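Local coordinates for alpha-fucosidase GH29 (Fusarium graminearum, PDB 4PSR), which is a fungal alpha-L-fucosidase that releases L-fucose from glycoconjugates, probably including fucose alpha-1,6-linked to the core N-acetylglucosamine of glycoproteins, at residues Y382-N387 against S403-T408. Residues are numbered along the deposited sequence; the frame is centred on the assembly and turned at random.
Sequences YGEGPN and SDIRFT. With NAG (2-acetamido-2-deoxy-beta-D-glucopyranose), chain E.
Glu384 and Ile405 form an antiparallel hydrogen-bonded pair, N to O in both directions at 2.9 Å, and Gly383 faces Arg406 as the adjoining non-hydrogen-bonded pair; Phe407 N continues the pairing to Tyr382 O. Gly383 CA lies 3.1 Å from Ile405 O. The bend at chi2 (-64°) brings Arg406 CD to the edge of the Tyr382 ring, near CD1; one guanidinium face lies against the ring's CE1, offset toward the guanidinium rim, the planes 80° apart. Arg406 NH2 donates in plane to Asn387 O (3.0 Å), whereas Arg406 NH1 meets Ile405 O from above its carbonyl plane (3.0 Å), on the opposite face from Glu384 N. Asp404 grips Asn387 twice on its syn sides: OD1 takes the backbone N, and OD2, which also accepts from Asn401 N, takes ND2 (2.7 Å, 170°). Asn387 ND2 also gives a weak bond to O5 of the N-acetylglucosamine on Asn401. A water joins Asp404 OD1, Asn387 O and Arg406 NH1. The extended Glu384 chain runs beside Ile405 CD1, and Glu384 OE2 reaches the Phe407 ring edge at CZ (3.4 Å). Buried Glu384 accepts from Lys432 N at OE1 and Asn433 ND2 at OE2. Strand 383-384 forms one margin of the C-terminal antiparallel sheet. Asp404 and Arg406 hold Asn387, just past it, by its N, O and side-chain amide. The Arg406 NE-Asp331 salt bridge ties this edge to barrel-domain helix 322-334, and the Arg406 charge would help keep Asp331 and water-linked Asp404 ionised.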
loop_
_atom_site.group_PDB
_atom_site.type_symbol
_atom_site.label_atom_id
_atom_site.label_comp_id
_atom_site.label_asym_id
_atom_site.label_seq_id
_atom_site.Cartn_x
_atom_site.Cartn_y
_atom_site.Cartn_z
ATOM N N TYR A 382 4.135 16.964 -1.803
ATOM C CA TYR A 382 3.341 15.950 -2.530
ATOM C C TYR A 382 2.297 16.545 -3.471
ATOM O O TYR A 382 1.922 15.924 -4.456
ATOM C CB TYR A 382 2.669 14.933 -1.602
ATOM C CG TYR A 382 1.561 15.482 -0.786
ATOM C CD1 TYR A 382 0.278 15.566 -1.288
ATOM C CD2 TYR A 382 1.803 15.908 0.511
ATOM C CE1 TYR A 382 -0.758 16.094 -0.507
ATOM C CE2 TYR A 382 0.809 16.425 1.279
ATOM C CZ TYR A 382 -0.453 16.510 0.778
ATOM O OH TYR A 382 -1.442 17.027 1.579
ATOM N N GLY A 383 1.801 17.735 -3.150
ATOM C CA GLY A 383 0.662 18.279 -3.875
ATOM C C GLY A 383 0.177 19.590 -3.301
ATOM O O GLY A 383 0.732 20.121 -2.325
ATOM N N GLU A 384 -0.893 20.083 -3.914
ATOM C CA GLU A 384 -1.571 21.318 -3.507
ATOM C C GLU A 384 -3.066 21.207 -3.739
ATOM O O GLU A 384 -3.500 20.492 -4.624
ATOM C CB GLU A 384 -1.086 22.518 -4.327
ATOM C CG GLU A 384 0.396 22.693 -4.382
ATOM C CD GLU A 384 0.863 23.826 -5.319
ATOM O OE1 GLU A 384 0.027 24.579 -5.881
ATOM O OE2 GLU A 384 2.092 23.948 -5.464
ATOM N N GLY A 385 -3.833 21.971 -2.971
ATOM C CA GLY A 385 -5.265 22.085 -3.211
ATOM C C GLY A 385 -6.100 21.736 -1.994
ATOM O O GLY A 385 -5.575 21.320 -0.972
ATOM N N PRO A 386 -7.422 21.914 -2.110
ATOM C CA PRO A 386 -8.342 21.784 -0.984
ATOM C C PRO A 386 -8.735 20.353 -0.644
ATOM O O PRO A 386 -9.044 20.085 0.536
ATOM C CB PRO A 386 -9.558 22.585 -1.456
ATOM C CG PRO A 386 -9.538 22.462 -2.932
ATOM C CD PRO A 386 -8.080 22.476 -3.300
ATOM N N ASN A 387 -8.718 19.447 -1.620
ATOM C CA ASN A 387 -9.169 18.072 -1.385
ATOM C C ASN A 387 -8.003 17.195 -0.926
ATOM O O ASN A 387 -7.057 16.945 -1.680
ATOM C CB ASN A 387 -9.858 17.528 -2.625
ATOM C CG ASN A 387 -11.118 18.329 -2.977
ATOM O OD1 ASN A 387 -12.058 18.388 -2.178
ATOM N ND2 ASN A 387 -11.141 18.943 -4.150
ATOM N N SER A 403 -9.011 21.908 -8.884
ATOM C CA SER A 403 -8.327 22.691 -7.855
ATOM C C SER A 403 -7.124 21.975 -7.214
ATOM O O SER A 403 -6.374 22.566 -6.448
ATOM C CB SER A 403 -9.309 23.051 -6.732
ATOM O OG SER A 403 -10.335 23.933 -7.192
ATOM N N ASP A 404 -6.945 20.699 -7.555
ATOM C CA ASP A 404 -5.973 19.829 -6.878
ATOM C C ASP A 404 -4.883 19.382 -7.824
ATOM O O ASP A 404 -5.166 19.008 -8.964
ATOM C CB ASP A 404 -6.666 18.583 -6.329
ATOM C CG ASP A 404 -7.807 18.914 -5.396
ATOM O OD1 ASP A 404 -7.509 19.540 -4.348
ATOM O OD2 ASP A 404 -8.945 18.489 -5.698
ATOM N N ILE A 405 -3.637 19.450 -7.367
ATOM C CA ILE A 405 -2.526 18.853 -8.091
ATOM C C ILE A 405 -1.685 17.941 -7.203
ATOM O O ILE A 405 -1.572 18.140 -5.982
ATOM C CB ILE A 405 -1.615 19.905 -8.776
ATOM C CG1 ILE A 405 -1.105 20.934 -7.764
ATOM C CG2 ILE A 405 -2.366 20.578 -9.924
ATOM C CD1 ILE A 405 -0.145 21.960 -8.343
ATOM N N ARG A 406 -1.111 16.926 -7.843
ATOM C CA ARG A 406 -0.174 15.996 -7.198
ATOM C C ARG A 406 1.116 15.970 -8.023
ATOM O O ARG A 406 1.086 15.976 -9.261
ATOM C CB ARG A 406 -0.762 14.592 -7.088
ATOM C CG ARG A 406 -1.998 14.518 -6.172
ATOM C CD ARG A 406 -1.645 14.850 -4.744
ATOM N NE ARG A 406 -2.775 14.733 -3.817
ATOM C CZ ARG A 406 -3.643 15.699 -3.561
ATOM N NH1 ARG A 406 -3.572 16.877 -4.157
ATOM N NH2 ARG A 406 -4.617 15.480 -2.688
ATOM N N PHE A 407 2.245 15.944 -7.345
ATOM C CA PHE A 407 3.549 16.015 -7.993
ATOM C C PHE A 407 4.238 14.647 -8.016
ATOM O O PHE A 407 4.148 13.873 -7.046
ATOM C CB PHE A 407 4.456 16.963 -7.209
ATOM C CG PHE A 407 3.965 18.386 -7.136
ATOM C CD1 PHE A 407 3.902 19.181 -8.287
ATOM C CD2 PHE A 407 3.627 18.937 -5.927
ATOM C CE1 PHE A 407 3.486 20.505 -8.198
ATOM C CE2 PHE A 407 3.198 20.267 -5.839
ATOM C CZ PHE A 407 3.139 21.046 -6.975
ATOM N N THR A 408 4.983 14.373 -9.078
ATOM C CA THR A 408 5.947 13.276 -9.099
ATOM C C THR A 408 7.136 13.787 -9.923
ATOM O O THR A 408 7.005 14.798 -10.629
ATOM C CB THR A 408 5.385 12.009 -9.763
ATOM O OG1 THR A 408 4.828 12.356 -11.041
ATOM C CG2 THR A 408 4.319 11.316 -8.904
HETATM C C1 NAG E . -13.266 21.672 -6.226
HETATM C C2 NAG E . -14.414 22.604 -6.576
HETATM C C3 NAG E . -14.383 23.820 -5.660
HETATM C C4 NAG E . -14.390 23.370 -4.206
HETATM C C5 NAG E . -13.277 22.351 -3.952
HETATM C C6 NAG E . -13.336 21.765 -2.561
HETATM C C7 NAG E . -15.281 22.697 -8.876
HETATM C C8 NAG E . -15.036 23.187 -10.271
HETATM N N2 NAG E . -14.344 23.008 -7.974
HETATM O O3 NAG E . -15.525 24.636 -5.911
HETATM O O4 NAG E . -14.181 24.477 -3.341
HETATM O O5 NAG E . -13.389 21.255 -4.865
HETATM O O6 NAG E . -14.565 21.083 -2.342
HETATM O O7 NAG E . -16.284 22.059 -8.580
HETATM O O HOH W 1 -5.346 18.715 -3.026
#